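Local coordinates for beta-hydroxyacyl-(Acyl-carrier-protein) dehydratase FabA/FabZ (Xenorhabdus doucetiae, PDB 6QSR), which forms part of a dehydratase heterocomplex in aryl polyene pigment biosynthesis, and probably acts as a hotdog-fold lyase removing water from 3-hydroxyacyl chains, at residues Tyr31-Ala36 with Ala101-Gly106; Val89-His94 with Thr161-Lys166. All blocks are in the same frame, centred on the assembly; numbering follows the deposited sequence.

Contact 1 (Tyr31-Ala36 with Ala101-Gly106); sequences YLPHEA and ADSALG. With NA (sodium ion), chain C.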
loop_
_atom_site.group_PDB
_atom_site.type_symbol
_atom_site.label_atom_id
_atom_site.label_comp_id
_atom_site.label_asym_id
_atom_site.label_seq_id
_atom_site.Cartn_x
_atom_site.Cartn_y
_atom_site.Cartn_z
ATOM N N TYR B 31 8.988 -9.312 12.597
ATOM C CA TYR B 31 8.370 -10.252 11.661
ATOM C C TYR B 31 8.365 -9.792 10.187
ATOM O O TYR B 31 7.938 -10.553 9.312
ATOM C CB TYR B 31 6.930 -10.539 12.102
ATOM C CG TYR B 31 6.819 -11.157 13.480
ATOM C CD1 TYR B 31 7.175 -12.490 13.699
ATOM C CD2 TYR B 31 6.339 -10.418 14.565
ATOM C CE1 TYR B 31 7.065 -13.068 14.957
ATOM C CE2 TYR B 31 6.221 -10.986 15.827
ATOM C CZ TYR B 31 6.587 -12.306 16.022
ATOM O OH TYR B 31 6.470 -12.856 17.278
ATOM N N LEU B 32 8.827 -8.567 9.919
ATOM C CA LEU B 32 8.795 -7.967 8.577
ATOM C C LEU B 32 10.188 -7.683 8.027
ATOM O O LEU B 32 11.085 -7.333 8.792
ATOM C CB LEU B 32 8.029 -6.637 8.633
ATOM C CG LEU B 32 6.547 -6.764 9.008
ATOM C CD1 LEU B 32 5.946 -5.399 9.304
ATOM C CD2 LEU B 32 5.798 -7.451 7.886
ATOM N N PRO B 33 10.364 -7.773 6.693
ATOM C CA PRO B 33 11.598 -7.235 6.108
ATOM C C PRO B 33 11.672 -5.701 6.228
ATOM O O PRO B 33 12.761 -5.136 6.257
ATOM C CB PRO B 33 11.519 -7.682 4.650
ATOM C CG PRO B 33 10.069 -7.866 4.369
ATOM C CD PRO B 33 9.417 -8.246 5.664
ATOM N N HIS B 34 10.501 -5.067 6.319
ATOM C CA HIS B 34 10.336 -3.622 6.520
ATOM C C HIS B 34 11.086 -3.146 7.748
ATOM O O HIS B 34 11.213 -3.889 8.727
ATOM C CB HIS B 34 8.854 -3.247 6.735
ATOM C CG HIS B 34 7.928 -3.715 5.654
ATOM N ND1 HIS B 34 7.709 -5.051 5.388
ATOM C CD2 HIS B 34 7.123 -3.027 4.810
ATOM C CE1 HIS B 34 6.828 -5.164 4.410
ATOM N NE2 HIS B 34 6.465 -3.952 4.038
ATOM N N GLU B 35 11.566 -1.909 7.692
ATOM C CA GLU B 35 12.125 -1.219 8.848
ATOM C C GLU B 35 11.544 0.188 8.925
ATOM O O GLU B 35 11.074 0.730 7.914
ATOM C CB GLU B 35 13.652 -1.164 8.746
ATOM C CG GLU B 35 14.298 -2.530 8.889
ATOM C CD GLU B 35 15.814 -2.503 8.836
ATOM O OE1 GLU B 35 16.404 -1.414 8.666
ATOM O OE2 GLU B 35 16.414 -3.591 8.970
ATOM N N ALA B 36 11.561 0.766 10.128
ATOM C CA ALA B 36 11.160 2.168 10.341
ATOM C C ALA B 36 11.910 3.089 9.369
ATOM O O ALA B 36 13.115 2.905 9.185
ATOM C CB ALA B 36 11.439 2.588 11.786
ATOM N N ALA B 101 14.774 -18.983 7.227
ATOM C CA ALA B 101 15.454 -17.693 7.077
ATOM C C ALA B 101 14.422 -16.572 6.972
ATOM O O ALA B 101 13.366 -16.759 6.369
ATOM C CB ALA B 101 16.346 -17.701 5.842
ATOM N N ASP B 102 14.723 -15.423 7.578
ATOM C CA ASP B 102 13.852 -14.247 7.496
ATOM C C ASP B 102 13.698 -13.804 6.040
ATOM O O ASP B 102 14.670 -13.806 5.290
ATOM C CB ASP B 102 14.428 -13.082 8.317
ATOM C CG ASP B 102 14.452 -13.361 9.817
ATOM O OD1 ASP B 102 15.018 -12.528 10.558
ATOM O OD2 ASP B 102 13.914 -14.399 10.262
ATOM N N SER B 103 12.475 -13.462 5.639
ATOM C CA SER B 103 12.244 -12.831 4.337
ATOM C C SER B 103 12.924 -11.457 4.322
ATOM O O SER B 103 12.909 -10.751 5.331
ATOM C CB SER B 103 10.743 -12.681 4.061
ATOM O OG SER B 103 10.502 -11.778 2.996
ATOM N N ALA B 104 13.545 -11.113 3.192
ATOM C CA ALA B 104 14.191 -9.811 2.991
ATOM C C ALA B 104 13.373 -8.864 2.113
ATOM O O ALA B 104 13.717 -7.685 1.995
ATOM C CB ALA B 104 15.580 -10.005 2.385
ATOM N N LEU B 105 12.298 -9.370 1.506
ATOM C CA LEU B 105 11.505 -8.609 0.544
ATOM C C LEU B 105 10.055 -9.020 0.619
ATOM O O LEU B 105 9.753 -10.191 0.816
ATOM C CB LEU B 105 11.985 -8.889 -0.879
ATOM C CG LEU B 105 13.347 -8.346 -1.295
ATOM C CD1 LEU B 105 13.848 -9.106 -2.512
ATOM C CD2 LEU B 105 13.278 -6.851 -1.559
ATOM N N GLY B 106 9.167 -8.054 0.423
ATOM C CA GLY B 106 7.732 -8.311 0.360
ATOM C C GLY B 106 7.131 -7.437 -0.715
ATOM O O GLY B 106 7.541 -6.289 -0.888
HETATM NA NA NA C . 11.939 -5.522 10.168
HETATM O O HOH W 1 13.003 -4.130 11.865
HETATM O O HOH W 2 13.968 -6.356 9.832
#
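P33 and A104 bring the two loops closest, their CA atoms 4.8 Å apart, and neither segment forms regular helix or strand. The P33 ring carries the contact. P33 CB points toward 101-106 and rests on the main chain, 3.4 Å from A104 C and 3.4 Å from S103 O. One step further out on the ring, P33 CG lies against the backbone of L105, 3.9 Å from L105 N. S103 adds a lighter touch. S103 OG is trans to the backbone N (chi1 165°) and comes to 4.2 Å from P33 CG. G106 lies near the same end of the ring.

The other side of the 31-36 turn is polar. The carbonyls on both sides of P33 in sequence bind a sodium ion: L32 O at 2.4 Å and H34 O at 2.3 Å. D29 O and two waters complete its five ligands. A second protein chain, AMP-dependent synthetase and ligase, packs against both segments. Its F33 meets the H34 ring edge-to-face, and its V35 packs on A104 and L105.

Across the two segments the contact is apolar ring against peptide backbone, with no clear polar bond. It therefore rests on shape. The carbonyls of L32 and H34 are used on the sodium, which lies across 31-36 from 101-106, and the E35 backbone hydrogen-bonds to the partner chain.

Contact 2 (Val89-His94 with Thr161-Lys166); sequences VWSGWH and TYQPNK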
loop_
_atom_site.group_PDB
_atom_site.type_symbol
_atom_site.label_atom_id
_atom_site.label_comp_id
_atom_site.label_asym_id
_atom_site.label_seq_id
_atom_site.Cartn_x
_atom_site.Cartn_y
_atom_site.Cartn_z
ATOM N N VAL B 89 3.343 -9.947 8.615
ATOM C CA VAL B 89 3.521 -10.434 9.984
ATOM C C VAL B 89 3.164 -11.924 10.059
ATOM O O VAL B 89 3.918 -12.709 10.638
ATOM C CB VAL B 89 2.681 -9.618 10.999
ATOM C CG1 VAL B 89 2.642 -10.293 12.369
ATOM C CG2 VAL B 89 3.218 -8.191 11.121
ATOM N N TRP B 90 2.022 -12.301 9.475
ATOM C CA TRP B 90 1.626 -13.708 9.368
ATOM C C TRP B 90 2.743 -14.601 8.823
ATOM O O TRP B 90 3.102 -15.594 9.462
ATOM C CB TRP B 90 0.358 -13.865 8.523
ATOM C CG TRP B 90 -0.136 -15.272 8.443
ATOM C CD1 TRP B 90 -0.993 -15.890 9.305
ATOM C CD2 TRP B 90 0.198 -16.236 7.444
ATOM N NE1 TRP B 90 -1.221 -17.178 8.898
ATOM C CE2 TRP B 90 -0.493 -17.421 7.762
ATOM C CE3 TRP B 90 1.034 -16.219 6.318
ATOM C CZ2 TRP B 90 -0.379 -18.583 6.990
ATOM C CZ3 TRP B 90 1.137 -17.369 5.543
ATOM C CH2 TRP B 90 0.442 -18.538 5.888
ATOM N N SER B 91 3.298 -14.244 7.662
ATOM C CA SER B 91 4.334 -15.070 7.043
ATOM C C SER B 91 5.628 -15.039 7.848
ATOM O O SER B 91 6.293 -16.067 7.976
ATOM C CB SER B 91 4.593 -14.673 5.588
ATOM O OG SER B 91 4.906 -13.302 5.482
ATOM N N GLY B 92 5.960 -13.879 8.412
ATOM C CA GLY B 92 7.128 -13.743 9.283
ATOM C C GLY B 92 7.100 -14.624 10.519
ATOM O O GLY B 92 8.104 -15.265 10.843
ATOM N N TRP B 93 5.957 -14.633 11.208
ATOM C CA TRP B 93 5.740 -15.460 12.401
ATOM C C TRP B 93 5.944 -16.943 12.090
ATOM O O TRP B 93 6.629 -17.644 12.829
ATOM C CB TRP B 93 4.330 -15.230 13.007
ATOM C CG TRP B 93 3.793 -16.416 13.804
ATOM C CD1 TRP B 93 3.120 -17.495 13.307
ATOM C CD2 TRP B 93 3.896 -16.629 15.214
ATOM N NE1 TRP B 93 2.801 -18.371 14.311
ATOM C CE2 TRP B 93 3.263 -17.865 15.496
ATOM C CE3 TRP B 93 4.459 -15.900 16.266
ATOM C CZ2 TRP B 93 3.177 -18.387 16.792
ATOM C CZ3 TRP B 93 4.376 -16.420 17.557
ATOM C CH2 TRP B 93 3.736 -17.654 17.808
ATOM N N HIS B 94 5.332 -17.401 11.002
ATOM C CA HIS B 94 5.423 -18.803 10.592
ATOM C C HIS B 94 6.812 -19.237 10.128
ATOM O O HIS B 94 7.208 -20.376 10.376
ATOM C CB HIS B 94 4.351 -19.121 9.548
ATOM C CG HIS B 94 2.986 -19.211 10.143
ATOM N ND1 HIS B 94 2.036 -18.226 9.989
ATOM C CD2 HIS B 94 2.437 -20.141 10.961
ATOM C CE1 HIS B 94 0.950 -18.564 10.657
ATOM N NE2 HIS B 94 1.166 -19.718 11.258
ATOM N N THR B 161 -0.267 -11.104 -2.365
ATOM C CA THR B 161 1.116 -10.757 -2.031
ATOM C C THR B 161 2.111 -11.741 -2.635
ATOM O O THR B 161 1.737 -12.820 -3.084
ATOM C CB THR B 161 1.318 -10.751 -0.510
ATOM O OG1 THR B 161 0.830 -11.983 0.031
ATOM C CG2 THR B 161 0.583 -9.567 0.124
ATOM N N TYR B 162 3.380 -11.347 -2.625
ATOM C CA TYR B 162 4.464 -12.099 -3.260
ATOM C C TYR B 162 5.739 -11.810 -2.481
ATOM O O TYR B 162 6.027 -10.654 -2.158
ATOM C CB TYR B 162 4.558 -11.669 -4.728
ATOM C CG TYR B 162 5.724 -12.165 -5.576
ATOM C CD1 TYR B 162 6.230 -13.464 -5.464
ATOM C CD2 TYR B 162 6.269 -11.332 -6.562
ATOM C CE1 TYR B 162 7.278 -13.895 -6.277
ATOM C CE2 TYR B 162 7.305 -11.752 -7.377
ATOM C CZ TYR B 162 7.804 -13.030 -7.239
ATOM O OH TYR B 162 8.839 -13.417 -8.063
ATOM N N GLN B 163 6.480 -12.866 -2.161
ATOM C CA GLN B 163 7.666 -12.756 -1.321
ATOM C C GLN B 163 8.847 -13.369 -2.079
ATOM O O GLN B 163 9.191 -14.529 -1.861
ATOM C CB GLN B 163 7.401 -13.444 0.029
ATOM C CG GLN B 163 7.917 -12.666 1.226
ATOM C CD GLN B 163 7.363 -13.171 2.542
ATOM O OE1 GLN B 163 6.848 -12.394 3.349
ATOM N NE2 GLN B 163 7.460 -14.478 2.765
ATOM N N PRO B 164 9.455 -12.592 -2.996
ATOM C CA PRO B 164 10.522 -13.135 -3.830
ATOM C C PRO B 164 11.871 -13.149 -3.126
ATOM O O PRO B 164 12.076 -12.396 -2.168
ATOM C CB PRO B 164 10.569 -12.149 -4.995
ATOM C CG PRO B 164 10.218 -10.842 -4.369
ATOM C CD PRO B 164 9.221 -11.161 -3.285
ATOM N N ASN B 165 12.772 -14.006 -3.609
ATOM C CA ASN B 165 14.201 -13.899 -3.310
ATOM C C ASN B 165 14.740 -12.657 -4.002
ATOM O O ASN B 165 14.167 -12.198 -4.991
ATOM C CB ASN B 165 14.985 -15.109 -3.841
ATOM C CG ASN B 165 14.708 -16.379 -3.064
ATOM O OD1 ASN B 165 13.560 -16.702 -2.766
ATOM N ND2 ASN B 165 15.766 -17.116 -2.742
ATOM N N LYS B 166 15.859 -12.142 -3.495
ATOM C CA LYS B 166 16.586 -11.044 -4.145
ATOM C C LYS B 166 16.989 -11.384 -5.592
ATOM O O LYS B 166 16.906 -10.525 -6.470
ATOM C CB LYS B 166 17.820 -10.671 -3.314
ATOM C CG LYS B 166 18.769 -9.657 -3.935
ATOM C CD LYS B 166 18.116 -8.309 -4.181
ATOM C CE LYS B 166 19.178 -7.299 -4.592
ATOM N NZ LYS B 166 18.623 -5.943 -4.819
#
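S91 and Q163 are the two residues that meet here. Their CA atoms are 9.3 Å apart, so side chains span the gap between helix and loop. Both CB atoms point toward the other segment. The Q163 chain runs extended beyond CG and brings its amide up to the S91 side chain, with Q163 CD 3.8 Å from S91 OG. The amide is probably turned over in the model, so the polar pairing of its O and N at this point is uncertain.

Several hydrogen bonds lie within the helix. S91 OG sits between the backbone N and the carbonyl carbon (chi1 55°), where it bonds back to G88 O. W90 O takes two donors, one from each face of its plane. H94 N reaches W90 O at 3.3 Å. H94 ND1 reaches W90 O at 2.9 Å, with a bent N-H...O angle of 142°. The ND1 bond restricts the rotation of the H94 ring.

The helix is 79-97, the long helix that the curved antiparallel sheet of a hotdog fold wraps around. Strand 152-162 of that sheet ends at Y162, and the chain then leaves as the loop 163-165 that leads to helix 166-174. T161 still touches I87 of the central helix.

Flat groups pack along the helix. W93 CD1 lies 3.4 Å above the plane of the H94 ring, over its centre. H94 ND1 in turn stands above one face of W90, offset toward the rim. On the other segment, P164 CD covers one face of Y162, 4.2 Å above the ring centre. F140 also stacks with Y162. Past the loop, K166 NZ donates to V35 O of the partner chain, AMP-dependent synthetase and ligase.

Overall arrangement
Contacts 1 and 2 are neighbours, with centres about 7 Å apart, and their segments alternate along the chain. Q163 of contact 2 joins them on one side: Q163 CG packs 3.1 Å from L105 O and 3.3 Å from S103 OG of contact 1. On the other side, 31-36 lies along the helix. Y31 CD1 is 3.5 Å from W93 N, and L32 CD2 is 3.6 Å from V89 N. The sodium belongs to contact 1, while the side chain of Q163 stays about 11 Å from it. A104 and L105 of contact 1 and K166 at the end of 161-166 reach V35 of the partner chain, so this corner of the fold faces the heterocomplex interface.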